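Local coordinates for oxidoreductase, NAD-binding/iron-sulfur cluster-binding protein (Nitratireductor pacificus pht-3B, PDB 6ZXU), which probably acts as a catabolic reductive dehalogenase, holding a cobalamin and two [4Fe-4S] clusters within a single chain, at residues Glu573-Thr576 with Lys577-Thr581; Asp442-Ser445 with Ala446-Ser449; Met463-His466 with Cys467-Met470; Asn353-Pro356 with Leu357-Thr360; Gly605-Leu608 with Ala609-Ile613. One frame throughout, in Å; residues are numbered along the deposited sequence.

Interaction 1: residues Glu573-Thr576 with Lys577-Thr581; sequences EKCT and KYRVT. With SF4 (iron/sulfur cluster), chain E.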
loop_
_atom_site.group_PDB
_atom_site.type_symbol
_atom_site.label_atom_id
_atom_site.label_comp_id
_atom_site.label_asym_id
_atom_site.label_seq_id
_atom_site.Cartn_x
_atom_site.Cartn_y
_atom_site.Cartn_z
ATOM N N GLU A 573 -9.192 0.516 -21.990
ATOM C CA GLU A 573 -9.675 -0.779 -22.485
ATOM C C GLU A 573 -8.524 -1.772 -22.668
ATOM O O GLU A 573 -8.641 -2.926 -22.232
ATOM C CB GLU A 573 -10.374 -0.583 -23.781
ATOM C CG GLU A 573 -10.841 -1.893 -24.406
ATOM C CD GLU A 573 -11.549 -1.615 -25.737
ATOM O OE1 GLU A 573 -11.665 -0.424 -26.203
ATOM O OE2 GLU A 573 -12.015 -2.600 -26.334
ATOM N N LYS A 574 -7.430 -1.344 -23.267
ATOM C CA LYS A 574 -6.261 -2.218 -23.446
ATOM C C LYS A 574 -5.629 -2.606 -22.111
ATOM O O LYS A 574 -5.409 -3.822 -21.842
ATOM C CB LYS A 574 -5.224 -1.592 -24.317
ATOM C CG LYS A 574 -5.642 -1.442 -25.750
ATOM C CD LYS A 574 -4.460 -1.373 -26.704
ATOM C CE LYS A 574 -3.749 -0.073 -26.539
ATOM N NZ LYS A 574 -2.742 0.208 -27.608
ATOM N N CYS A 575 -5.465 -1.634 -21.200
ATOM C CA CYS A 575 -4.917 -1.961 -19.894
ATOM C C CYS A 575 -5.880 -2.884 -19.112
ATOM O O CYS A 575 -5.454 -3.959 -18.591
ATOM C CB CYS A 575 -4.557 -0.711 -19.104
ATOM S SG CYS A 575 -4.042 -1.085 -17.448
ATOM N N THR A 576 -7.168 -2.618 -19.102
ATOM C CA THR A 576 -8.075 -3.526 -18.405
ATOM C C THR A 576 -7.983 -4.971 -18.907
ATOM O O THR A 576 -7.891 -5.939 -18.132
ATOM C CB THR A 576 -9.569 -3.046 -18.512
ATOM O OG1 THR A 576 -9.658 -1.747 -17.966
ATOM C CG2 THR A 576 -10.470 -3.941 -17.686
ATOM N N LYS A 577 -8.004 -5.141 -20.236
ATOM C CA LYS A 577 -7.986 -6.478 -20.801
ATOM C C LYS A 577 -6.678 -7.190 -20.439
ATOM O O LYS A 577 -6.701 -8.374 -20.060
ATOM C CB LYS A 577 -8.142 -6.400 -22.312
ATOM C CG LYS A 577 -9.591 -6.231 -22.690
ATOM C CD LYS A 577 -9.768 -5.961 -24.191
ATOM C CE LYS A 577 -11.221 -6.253 -24.597
ATOM N NZ LYS A 577 -11.581 -5.457 -25.794
ATOM N N TYR A 578 -5.536 -6.507 -20.509
ATOM C CA TYR A 578 -4.282 -7.133 -20.119
ATOM C C TYR A 578 -4.286 -7.540 -18.638
ATOM O O TYR A 578 -4.021 -8.690 -18.300
ATOM C CB TYR A 578 -3.064 -6.254 -20.465
ATOM C CG TYR A 578 -1.754 -6.947 -20.201
ATOM C CD1 TYR A 578 -1.276 -7.917 -21.065
ATOM C CD2 TYR A 578 -1.025 -6.703 -19.046
ATOM C CE1 TYR A 578 -0.087 -8.607 -20.802
ATOM C CE2 TYR A 578 0.162 -7.368 -18.798
ATOM C CZ TYR A 578 0.641 -8.324 -19.690
ATOM O OH TYR A 578 1.817 -8.994 -19.430
ATOM N N ARG A 579 -4.622 -6.641 -17.757
ATOM C CA ARG A 579 -4.586 -6.959 -16.352
ATOM C C ARG A 579 -5.553 -8.103 -15.956
ATOM O O ARG A 579 -5.192 -8.989 -15.176
ATOM C CB ARG A 579 -4.893 -5.710 -15.523
ATOM C CG ARG A 579 -3.888 -4.600 -15.655
ATOM C CD ARG A 579 -4.050 -3.446 -14.640
ATOM N NE ARG A 579 -3.654 -3.854 -13.326
ATOM C CZ ARG A 579 -4.292 -3.612 -12.225
ATOM N NH1 ARG A 579 -3.785 -4.006 -11.079
ATOM N NH2 ARG A 579 -5.386 -2.905 -12.248
ATOM N N VAL A 580 -6.791 -8.075 -16.479
ATOM C CA VAL A 580 -7.821 -9.050 -16.120
ATOM C C VAL A 580 -7.488 -10.430 -16.715
ATOM O O VAL A 580 -7.686 -11.446 -16.069
ATOM C CB VAL A 580 -9.198 -8.591 -16.571
ATOM C CG1 VAL A 580 -10.255 -9.671 -16.443
ATOM C CG2 VAL A 580 -9.603 -7.370 -15.696
ATOM N N THR A 581 -7.011 -10.429 -17.948
ATOM C CA THR A 581 -6.908 -11.674 -18.717
ATOM C C THR A 581 -5.502 -12.249 -19.012
ATOM O O THR A 581 -5.410 -13.362 -19.456
ATOM C CB THR A 581 -7.658 -11.626 -20.083
ATOM O OG1 THR A 581 -6.907 -10.885 -21.005
ATOM C CG2 THR A 581 -9.051 -11.041 -19.987
HETATM FE FE1 SF4 E . -1.785 -1.292 -17.464
HETATM FE FE2 SF4 E . 0.443 -2.871 -16.986
HETATM FE FE3 SF4 E . 0.586 -0.112 -16.581
HETATM FE FE4 SF4 E . 0.429 -1.169 -19.113
HETATM S S1 SF4 E . 2.040 -1.451 -17.635
HETATM S S2 SF4 E . -0.741 0.559 -18.253
HETATM S S3 SF4 E . -0.916 -2.960 -18.736
HETATM S S4 SF4 E . -0.745 -1.560 -15.540
#
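Glu-573 and Lys-577, one turn apart on helix 572-581, run side by side and close a salt bridge, OE2 of Glu-573 to NZ of Lys-577 at 2.9 Å. The lysine arrives on the anti lone pair of OE2, while OE1 has its own partners in Tyr-680 and Arg-700. The extended methylenes of Lys-577 pass beside O of Glu-573. Cutting Lys-577 back to an alanine removes the methylenes beyond CB that lie along this carbonyl and would probably leave OE2 without its charged mate. The backbone acceptors are satisfied in helical i to i+4 order, straightest from N of Arg-579 to O of Cys-575 (2.9 Å, 179° at the hydrogen). O of Lys-577 takes two donors from opposite faces of its plane, N and OG1 of Thr-581, the hydroxyl at 2.7 Å. A chi1 of 174° swings SG of Cys-575 away from its own N and onto the cluster, where it binds iron FE1 at 2.3 Å. CD of Arg-579 lies 3.7 Å from SG of Cys-575, and CD2 of Tyr-578 is 3.8 Å from cluster sulfur S3. NE of Arg-579 is held by O of Cys-588, OH of Tyr-578 by Asp-441 and Arg-661, OG1 of Thr-576 by O of Val-572. Cobalamin touches Cys-575, Thr-576 and Arg-579. Thr-576 packs on Phe-317, and Arg-579 and Val-580 on Phe-318, of helix 317-323; Val-580 also meets helix 328-333.

Interaction 2: residues Asp442-Ser445 with Ala446-Ser449; sequences DWIS and ASQS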
loop_
_atom_site.group_PDB
_atom_site.type_symbol
_atom_site.label_atom_id
_atom_site.label_comp_id
_atom_site.label_asym_id
_atom_site.label_seq_id
_atom_site.Cartn_x
_atom_site.Cartn_y
_atom_site.Cartn_z
ATOM N N ASP A 442 3.980 -10.296 -13.101
ATOM C CA ASP A 442 4.120 -11.700 -12.741
ATOM C C ASP A 442 3.251 -12.077 -11.610
ATOM O O ASP A 442 2.244 -11.423 -11.379
ATOM C CB ASP A 442 5.607 -12.011 -12.487
ATOM C CG ASP A 442 6.222 -11.181 -11.325
ATOM O OD1 ASP A 442 5.483 -10.765 -10.420
ATOM O OD2 ASP A 442 7.475 -10.999 -11.312
ATOM N N TRP A 443 3.593 -13.137 -10.863
ATOM C CA TRP A 443 2.699 -13.738 -9.865
ATOM C C TRP A 443 2.515 -12.955 -8.603
ATOM O O TRP A 443 1.557 -13.175 -7.891
ATOM C CB TRP A 443 3.082 -15.261 -9.578
ATOM C CG TRP A 443 2.907 -15.985 -10.830
ATOM C CD1 TRP A 443 3.857 -16.354 -11.722
ATOM C CD2 TRP A 443 1.641 -16.280 -11.436
ATOM N NE1 TRP A 443 3.247 -16.894 -12.832
ATOM C CE2 TRP A 443 1.893 -16.829 -12.691
ATOM C CE3 TRP A 443 0.336 -16.164 -11.025
ATOM C CZ2 TRP A 443 0.842 -17.252 -13.556
ATOM C CZ3 TRP A 443 -0.708 -16.587 -11.862
ATOM C CH2 TRP A 443 -0.440 -17.125 -13.116
ATOM N N ILE A 444 3.364 -11.982 -8.349
ATOM C CA ILE A 444 3.250 -11.190 -7.115
ATOM C C ILE A 444 2.533 -9.832 -7.318
ATOM O O ILE A 444 2.305 -9.108 -6.382
ATOM C CB ILE A 444 4.632 -11.018 -6.487
ATOM C CG1 ILE A 444 4.549 -10.720 -4.963
ATOM C CG2 ILE A 444 5.446 -9.921 -7.164
ATOM C CD1 ILE A 444 3.843 -11.798 -4.212
ATOM N N SER A 445 2.269 -9.465 -8.562
ATOM C CA SER A 445 1.824 -8.107 -8.876
ATOM C C SER A 445 0.547 -7.721 -8.118
ATOM O O SER A 445 0.524 -6.733 -7.405
ATOM C CB SER A 445 1.596 -7.936 -10.372
ATOM O OG SER A 445 1.095 -6.662 -10.650
ATOM N N ALA A 446 -0.466 -8.548 -8.227
ATOM C CA ALA A 446 -1.692 -8.269 -7.552
ATOM C C ALA A 446 -1.549 -8.327 -6.036
ATOM O O ALA A 446 -2.282 -7.614 -5.323
ATOM C CB ALA A 446 -2.776 -9.211 -7.970
ATOM N N SER A 447 -0.629 -9.140 -5.518
ATOM C CA SER A 447 -0.385 -9.138 -4.069
ATOM C C SER A 447 0.215 -7.840 -3.606
ATOM O O SER A 447 -0.050 -7.398 -2.468
ATOM C CB SER A 447 0.533 -10.355 -3.683
ATOM O OG SER A 447 -0.151 -11.584 -3.740
ATOM N N GLN A 448 1.016 -7.175 -4.437
ATOM C CA GLN A 448 1.501 -5.843 -4.115
ATOM C C GLN A 448 0.378 -4.836 -4.062
ATOM O O GLN A 448 0.295 -4.010 -3.137
ATOM C CB GLN A 448 2.576 -5.378 -5.109
ATOM C CG GLN A 448 3.921 -6.109 -4.977
ATOM C CD GLN A 448 5.106 -5.308 -5.550
ATOM O OE1 GLN A 448 5.475 -5.488 -6.717
ATOM N NE2 GLN A 448 5.687 -4.387 -4.723
ATOM N N SER A 449 -0.521 -4.904 -4.999
ATOM C CA SER A 449 -1.738 -4.027 -4.985
ATOM C C SER A 449 -2.599 -4.273 -3.763
ATOM O O SER A 449 -3.015 -3.340 -3.080
ATOM C CB SER A 449 -2.587 -4.277 -6.246
ATOM O OG SER A 449 -1.896 -3.865 -7.384
HETATM O O HOH W 1 -0.262 -11.873 -6.411
HETATM O O HOH W 2 -1.523 -5.592 -9.953
HETATM O O HOH W 3 0.883 -3.679 -8.279
#
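Water 1 is gripped by three groups where the chain turns into helix 445-469: it donates to O of Trp-443 at 2.7 Å, accepts from N of Ser-447 at 2.9 Å, and lies 2.7 Å from OG of Ser-447 in a hydrogen bond whose direction is open. The hydroxyl sits beside its own backbone N (chi1 -73°), which lets the N-H and OG of Ser-447 meet the same water. CD1 of Ile-444 rests against CB of Ser-447 at 3.6 Å, putting a methyl next to this water site. Two further waters join Ser-445 and Ser-449, one turn apart. Water 2 donates to the hydroxyls of both, while water 3 accepts from OG of Ser-449 at 2.9 Å and donates to O of Ser-445. OG of Ser-445 has a direct protein partner as well, O of Gly-440. The first helical bonds start here: N of Gln-448 to O of Ile-444 at 3.0 Å, then N of Ser-449 to O of Ser-445. NE2 of Gln-448 donates to O of Gln-430. Ahead of them Asp-442 opens a type I turn that ends at Ser-445, and its OD1 accepts from N of Ile-444 at 3.2 Å, met on the anti side and 35° out of the carboxylate plane; OD2 takes the N-H of Ser-439. This is an aspartate-capped turn leading into a helix, and the first turns of that helix bring Ser-449 into the cobalamin pocket.

Interaction 3: residues Met463-His466 with Cys467-Met470; sequences MAAH and CRRM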
loop_
_atom_site.group_PDB
_atom_site.type_symbol
_atom_site.label_atom_id
_atom_site.label_comp_id
_atom_site.label_asym_id
_atom_site.label_seq_id
_atom_site.Cartn_x
_atom_site.Cartn_y
_atom_site.Cartn_z
ATOM N N MET A 463 -9.636 5.556 11.144
ATOM C CA MET A 463 -9.669 7.009 11.201
ATOM C C MET A 463 -11.080 7.550 11.050
ATOM O O MET A 463 -11.480 8.450 11.785
ATOM C CB MET A 463 -8.737 7.611 10.166
ATOM C CG MET A 463 -7.259 7.416 10.562
ATOM S SD MET A 463 -6.144 7.952 9.261
ATOM C CE MET A 463 -6.191 9.730 9.478
ATOM N N ALA A 464 -11.814 7.062 10.089
ATOM C CA ALA A 464 -13.191 7.440 9.902
ATOM C C ALA A 464 -14.037 7.078 11.125
ATOM O O ALA A 464 -14.901 7.859 11.536
ATOM C CB ALA A 464 -13.747 6.811 8.662
ATOM N N ALA A 465 -13.773 5.934 11.747
ATOM C CA ALA A 465 -14.501 5.540 12.995
ATOM C C ALA A 465 -14.232 6.492 14.106
ATOM O O ALA A 465 -15.153 6.864 14.860
ATOM C CB ALA A 465 -14.140 4.145 13.432
ATOM N N HIS A 466 -13.022 7.049 14.176
ATOM C CA HIS A 466 -12.718 8.031 15.175
ATOM C C HIS A 466 -13.405 9.335 14.948
ATOM O O HIS A 466 -13.920 9.969 15.865
ATOM C CB HIS A 466 -11.186 8.244 15.343
ATOM C CG HIS A 466 -10.827 9.055 16.550
ATOM N ND1 HIS A 466 -11.145 8.664 17.839
ATOM C CD2 HIS A 466 -10.165 10.217 16.660
ATOM C CE1 HIS A 466 -10.724 9.578 18.683
ATOM N NE2 HIS A 466 -10.128 10.537 17.995
ATOM N N CYS A 467 -13.468 9.752 13.706
ATOM C CA CYS A 467 -14.265 10.935 13.367
ATOM C C CYS A 467 -15.737 10.769 13.826
ATOM O O CYS A 467 -16.295 11.704 14.322
ATOM C CB CYS A 467 -14.230 11.221 11.832
ATOM S SG CYS A 467 -12.641 11.884 11.296
ATOM N N ARG A 468 -16.307 9.606 13.584
ATOM C CA ARG A 468 -17.719 9.329 13.941
ATOM C C ARG A 468 -17.871 9.350 15.481
ATOM O O ARG A 468 -18.818 9.903 15.989
ATOM C CB ARG A 468 -18.209 8.101 13.338
ATOM C CG ARG A 468 -18.285 8.098 11.839
ATOM C CD ARG A 468 -19.029 6.948 11.219
ATOM N NE ARG A 468 -18.487 5.676 11.620
ATOM C CZ ARG A 468 -17.507 5.016 11.030
ATOM N NH1 ARG A 468 -16.907 5.506 9.966
ATOM N NH2 ARG A 468 -17.126 3.839 11.497
ATOM N N ARG A 469 -16.889 8.852 16.213
ATOM C CA ARG A 469 -16.853 8.934 17.641
ATOM C C ARG A 469 -16.949 10.348 18.123
ATOM O O ARG A 469 -17.591 10.649 19.126
ATOM C CB ARG A 469 -15.599 8.257 18.180
ATOM C CG ARG A 469 -15.434 8.308 19.671
ATOM C CD ARG A 469 -14.161 7.633 20.170
ATOM N NE ARG A 469 -13.986 6.240 19.690
ATOM C CZ ARG A 469 -14.634 5.158 20.164
ATOM N NH1 ARG A 469 -15.577 5.216 21.151
ATOM N NH2 ARG A 469 -14.355 3.972 19.625
ATOM N N MET A 470 -16.340 11.258 17.402
ATOM C CA MET A 470 -16.408 12.679 17.774
ATOM C C MET A 470 -17.660 13.407 17.261
ATOM O O MET A 470 -17.762 14.621 17.396
ATOM C CB MET A 470 -15.134 13.370 17.246
ATOM C CG MET A 470 -13.833 12.774 17.775
ATOM S SD MET A 470 -12.348 13.688 17.328
ATOM C CE MET A 470 -12.287 13.396 15.554
#
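The two segments form the last turns of helix 445-469, where four successive i to i+4 backbone bonds run from Met-463 O to Met-470 N. The last, N of Met-470 to O of His-466, is the most bent (3.1 Å, 144° at the hydrogen), as the chain leaves the helix. Arg-468 folds back along the preceding turn: bent at chi3 (-57°), it lays one guanidinium face over CA of Ala-465, with NH2 3.6 Å from CB of Ala-465. NH1 bonds to O of Ala-474, and the side chain also meets the loop at Thr-360. The helix packs here on the antiparallel sheet, where Ala-464 and Cys-467 touch Phe-519 of strand 514-521, while Met-463 meets helix 376-390. Around His-466, CG of Met-470 lies over one ring face and the sulfur SD approaches obliquely, 4.4 Å from the ring centroid. Arg-469 comes from another direction, its CD 3.9 Å from ND1 of His-466, and the ring and guanidinium planes stand 42° apart. ND1 is buried without any hydrogen-bond partner in the model. Trp-163 meets the imidazole edge-to-face. NH2 of Arg-469 makes a salt bridge with Asp-76.

Interaction 4: residues Asn353-Pro356 with Leu357-Thr360; sequences NMVP and LQGT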
loop_
_atom_site.group_PDB
_atom_site.type_symbol
_atom_site.label_atom_id
_atom_site.label_comp_id
_atom_site.label_asym_id
_atom_site.label_seq_id
_atom_site.Cartn_x
_atom_site.Cartn_y
_atom_site.Cartn_z
ATOM N N ASN A 353 -14.430 -8.114 4.366
ATOM C CA ASN A 353 -15.152 -7.897 5.580
ATOM C C ASN A 353 -14.923 -6.609 6.263
ATOM O O ASN A 353 -15.528 -6.349 7.291
ATOM C CB ASN A 353 -14.935 -9.061 6.515
ATOM C CG ASN A 353 -15.636 -10.321 5.983
ATOM O OD1 ASN A 353 -16.853 -10.474 6.129
ATOM N ND2 ASN A 353 -14.888 -11.191 5.301
ATOM N N MET A 354 -14.004 -5.789 5.762
ATOM C CA MET A 354 -13.908 -4.410 6.226
ATOM C C MET A 354 -14.972 -3.516 5.593
ATOM O O MET A 354 -15.282 -2.444 6.117
ATOM C CB MET A 354 -12.502 -3.841 5.986
ATOM C CG MET A 354 -11.468 -4.291 7.009
ATOM S SD MET A 354 -9.858 -3.460 6.838
ATOM C CE MET A 354 -9.213 -4.166 5.306
ATOM N N VAL A 355 -15.556 -3.949 4.466
ATOM C CA VAL A 355 -16.498 -3.118 3.734
ATOM C C VAL A 355 -17.723 -2.680 4.620
ATOM O O VAL A 355 -18.057 -1.484 4.638
ATOM C CB VAL A 355 -16.953 -3.765 2.460
ATOM C CG1 VAL A 355 -18.003 -2.908 1.797
ATOM C CG2 VAL A 355 -15.771 -3.962 1.522
ATOM N N PRO A 356 -18.299 -3.572 5.428
ATOM C CA PRO A 356 -19.456 -3.120 6.228
ATOM C C PRO A 356 -19.098 -2.106 7.285
ATOM O O PRO A 356 -20.019 -1.470 7.827
ATOM C CB PRO A 356 -19.939 -4.430 6.901
ATOM C CG PRO A 356 -19.499 -5.498 5.951
ATOM C CD PRO A 356 -18.165 -5.035 5.486
ATOM N N LEU A 357 -17.793 -1.920 7.550
ATOM C CA LEU A 357 -17.362 -1.003 8.584
ATOM C C LEU A 357 -16.963 0.348 8.061
ATOM O O LEU A 357 -16.467 1.140 8.809
ATOM C CB LEU A 357 -16.216 -1.603 9.409
ATOM C CG LEU A 357 -16.428 -3.003 10.016
ATOM C CD1 LEU A 357 -15.336 -3.298 11.025
ATOM C CD2 LEU A 357 -17.752 -3.121 10.698
ATOM N N GLN A 358 -17.181 0.601 6.765
ATOM C CA GLN A 358 -16.617 1.841 6.103
ATOM C C GLN A 358 -17.201 3.142 6.611
ATOM O O GLN A 358 -16.535 4.146 6.612
ATOM C CB GLN A 358 -16.731 1.734 4.593
ATOM C CG GLN A 358 -15.695 0.752 4.087
ATOM C CD GLN A 358 -15.586 0.710 2.580
ATOM O OE1 GLN A 358 -16.012 1.616 1.897
ATOM N NE2 GLN A 358 -15.035 -0.347 2.065
ATOM N N GLY A 359 -18.437 3.140 7.112
ATOM C CA GLY A 359 -18.988 4.281 7.791
ATOM C C GLY A 359 -20.284 4.867 7.223
ATOM O O GLY A 359 -20.933 4.242 6.411
ATOM N N THR A 360 -20.567 6.113 7.592
ATOM C CA THR A 360 -21.859 6.740 7.482
ATOM C C THR A 360 -21.868 7.840 6.429
ATOM O O THR A 360 -20.871 8.498 6.199
ATOM C CB THR A 360 -22.244 7.484 8.802
ATOM O OG1 THR A 360 -21.213 8.459 9.175
ATOM C CG2 THR A 360 -22.458 6.515 9.904
HETATM O O HOH W 4 -20.468 1.157 7.786
#
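A short 3-10 turn carries helix 342-354 into the loop before helix 376-390, and the contact is made by its i to i+3 backbone bonds. N of Leu-357 donates to O of Met-354 at 2.9 Å, and N of Gln-358 to O of Val-355 at 3.1 Å. Both donors stand well above the carbonyl planes, 51° and 54° out of them, so neither bond is directed at a lone pair. Pro-356, whose nitrogen carries no hydrogen, sits in the middle of this turn. Val-355 and Gln-358 lie side by side and point the same way; CG of Gln-358 comes to 3.3 Å from O of Val-355, and the end of the chain passes alongside the valine branches. CB of Leu-357 touches O of Met-354 at 3.5 Å. The isobutyl group packs on Tyr-80 and Leu-83 of helix 74-85, and Met-354 reaches Ala-457 of helix 445-469. Past the turn, water 4 bridges the backbone, donating to O of Pro-356 at 2.7 Å and accepting from N of Gly-359 at 2.9 Å. Gly-359 has a positive phi of 122°, where a side chain would press on the carbonyl before it. On either side of Gly-359, Gln-358 and Thr-360 bond through their backbones to Ser-476 and Ala-474, tying the loop to strand 474-477. The turn is therefore held by main-chain bonds and one water, Leu-357 and Met-354 adding apolar packing, while O of Pro-356, beyond the two 3-10 bonds, is met by a bridging water.

Interaction 5: residues Gly605-Leu608 with Ala609-Ile613; sequences GRRL and AELSI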
loop_
_atom_site.group_PDB
_atom_site.type_symbol
_atom_site.label_atom_id
_atom_site.label_comp_id
_atom_site.label_asym_id
_atom_site.label_seq_id
_atom_site.Cartn_x
_atom_site.Cartn_y
_atom_site.Cartn_z
ATOM N N GLY A 605 19.685 8.062 -4.414
ATOM C CA GLY A 605 18.380 8.040 -4.951
ATOM C C GLY A 605 17.623 9.313 -4.635
ATOM O O GLY A 605 17.016 9.911 -5.531
ATOM N N ARG A 606 17.722 9.795 -3.398
ATOM C CA ARG A 606 17.118 11.026 -3.059
ATOM C C ARG A 606 17.707 12.186 -3.831
ATOM O O ARG A 606 17.014 13.101 -4.231
ATOM C CB ARG A 606 17.188 11.222 -1.565
ATOM C CG ARG A 606 16.470 12.494 -1.103
ATOM C CD ARG A 606 14.904 12.353 -1.280
ATOM N NE ARG A 606 14.449 11.302 -0.340
ATOM C CZ ARG A 606 14.184 11.517 0.941
ATOM N NH1 ARG A 606 14.361 12.720 1.497
ATOM N NH2 ARG A 606 13.826 10.501 1.663
ATOM N N ARG A 607 19.016 12.165 -4.050
ATOM C CA ARG A 607 19.688 13.188 -4.801
ATOM C C ARG A 607 19.246 13.230 -6.280
ATOM O O ARG A 607 19.082 14.329 -6.838
ATOM C CB ARG A 607 21.217 13.033 -4.672
ATOM C CG ARG A 607 22.037 14.108 -5.396
ATOM C CD ARG A 607 21.572 15.553 -5.105
ATOM N NE ARG A 607 21.549 15.828 -3.660
ATOM C CZ ARG A 607 22.583 16.341 -2.973
ATOM N NH1 ARG A 607 23.709 16.666 -3.597
ATOM N NH2 ARG A 607 22.482 16.553 -1.673
ATOM N N LEU A 608 19.075 12.102 -6.905
ATOM C CA LEU A 608 18.587 12.086 -8.265
ATOM C C LEU A 608 17.209 12.681 -8.387
ATOM O O LEU A 608 16.918 13.428 -9.350
ATOM C CB LEU A 608 18.613 10.738 -8.849
ATOM C CG LEU A 608 20.009 10.200 -9.219
ATOM C CD1 LEU A 608 19.915 8.728 -9.446
ATOM C CD2 LEU A 608 20.496 10.853 -10.480
ATOM N N ALA A 609 16.376 12.484 -7.362
ATOM C CA ALA A 609 15.067 13.150 -7.362
ATOM C C ALA A 609 15.187 14.649 -7.127
ATOM O O ALA A 609 14.505 15.428 -7.765
ATOM C CB ALA A 609 14.174 12.538 -6.292
ATOM N N GLU A 610 16.013 15.073 -6.177
ATOM C CA GLU A 610 16.263 16.497 -5.945
ATOM C C GLU A 610 16.732 17.195 -7.200
ATOM O O GLU A 610 16.287 18.299 -7.527
ATOM C CB GLU A 610 17.277 16.740 -4.850
ATOM C CG GLU A 610 16.872 16.276 -3.458
ATOM C CD GLU A 610 18.038 16.410 -2.382
ATOM O OE1 GLU A 610 19.030 15.584 -2.304
ATOM O OE2 GLU A 610 17.946 17.348 -1.541
ATOM N N LEU A 611 17.642 16.571 -7.928
ATOM C CA LEU A 611 18.112 17.162 -9.136
ATOM C C LEU A 611 17.009 17.262 -10.161
ATOM O O LEU A 611 16.962 18.246 -10.896
ATOM C CB LEU A 611 19.314 16.378 -9.701
ATOM C CG LEU A 611 20.628 16.403 -8.974
ATOM C CD1 LEU A 611 21.581 15.325 -9.472
ATOM C CD2 LEU A 611 21.250 17.770 -9.140
ATOM N N SER A 612 16.176 16.220 -10.282
ATOM C CA SER A 612 15.076 16.260 -11.225
ATOM C C SER A 612 14.140 17.409 -10.927
ATOM O O SER A 612 13.683 18.065 -11.825
ATOM C CB SER A 612 14.302 14.947 -11.208
ATOM O OG SER A 612 15.139 13.805 -11.378
ATOM N N ILE A 613 13.876 17.664 -9.642
ATOM C CA ILE A 613 13.056 18.773 -9.228
ATOM C C ILE A 613 13.719 20.121 -9.458
ATOM O O ILE A 613 13.115 20.994 -10.092
ATOM C CB ILE A 613 12.640 18.595 -7.760
ATOM C CG1 ILE A 613 11.804 17.325 -7.632
ATOM C CG2 ILE A 613 11.853 19.786 -7.278
ATOM C CD1 ILE A 613 11.560 16.957 -6.220
#
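Both segments lie on helix 603-614, whose i to i+4 backbone bonds run unbroken from O of Gly-605 to N of Ser-612. On one side Arg-607 and Glu-610, three residues apart, make a salt bridge: NE of Arg-607 donates to OE1 of Glu-610 at 2.9 Å, with 168° at the hydrogen. The oxygen sits at the guanidinium edge, in its plane, yet the arginine meets the carboxylate from above, 54° out of the carboxylate plane; the two flat groups are turned 62° apart. Bends at chi2 and chi3 of Arg-607 bring NE round to the glutamate and lay CD 4.1 Å from CG of Leu-611. CG of Glu-610 rests on O of Arg-606 at 3.3 Å. Replacing Glu-610 with an alanine takes away the carboxylate and the CG resting on that carbonyl, and would probably leave Arg-607 without its charge partner and its guanidinium freer to turn. Arg-606 is not part of this bridge: its guanidinium goes to Asp-601 and Gln-25. On another side O of Leu-608 accepts two bonds from one residue, N of Ser-612 at 3.0 Å and OG of Ser-612 at 2.7 Å, which reach it from opposite faces of the carbonyl plane. That hydroxyl is thereby folded back on the helix, and the residue packs on Trp-597. The two features are an i to i+3 intrahelical salt bridge and a serine hydroxyl bonded to the i-4 carbonyl, on a helix whose Ser-612 side chain lies about 9 Å from a bound iron-sulfur cluster and whose Leu-611 and Ser-612 pack on Ile-622 of helix 619-628.

In chain order interaction 4 comes first, followed by 2, 3, 1 and 5; each lies within one continuous stretch, so they follow in series and none nests in or crosses another. Interaction 4 ends helix 342-354. Interactions 2 and 3 mark the beginning and end of helix 445-469, their centres about 32 Å apart. At its far end Arg-468 packs on Gly-359 and Thr-360, joining interactions 3 and 4, while near its start Ser-449 approaches Arg-579 of interaction 1 beside cobalamin. Thus this helix links the loop after helix 342-354 to the cluster-binding helix 572-581. Interaction 5 touches none of the others, on helix 603-614.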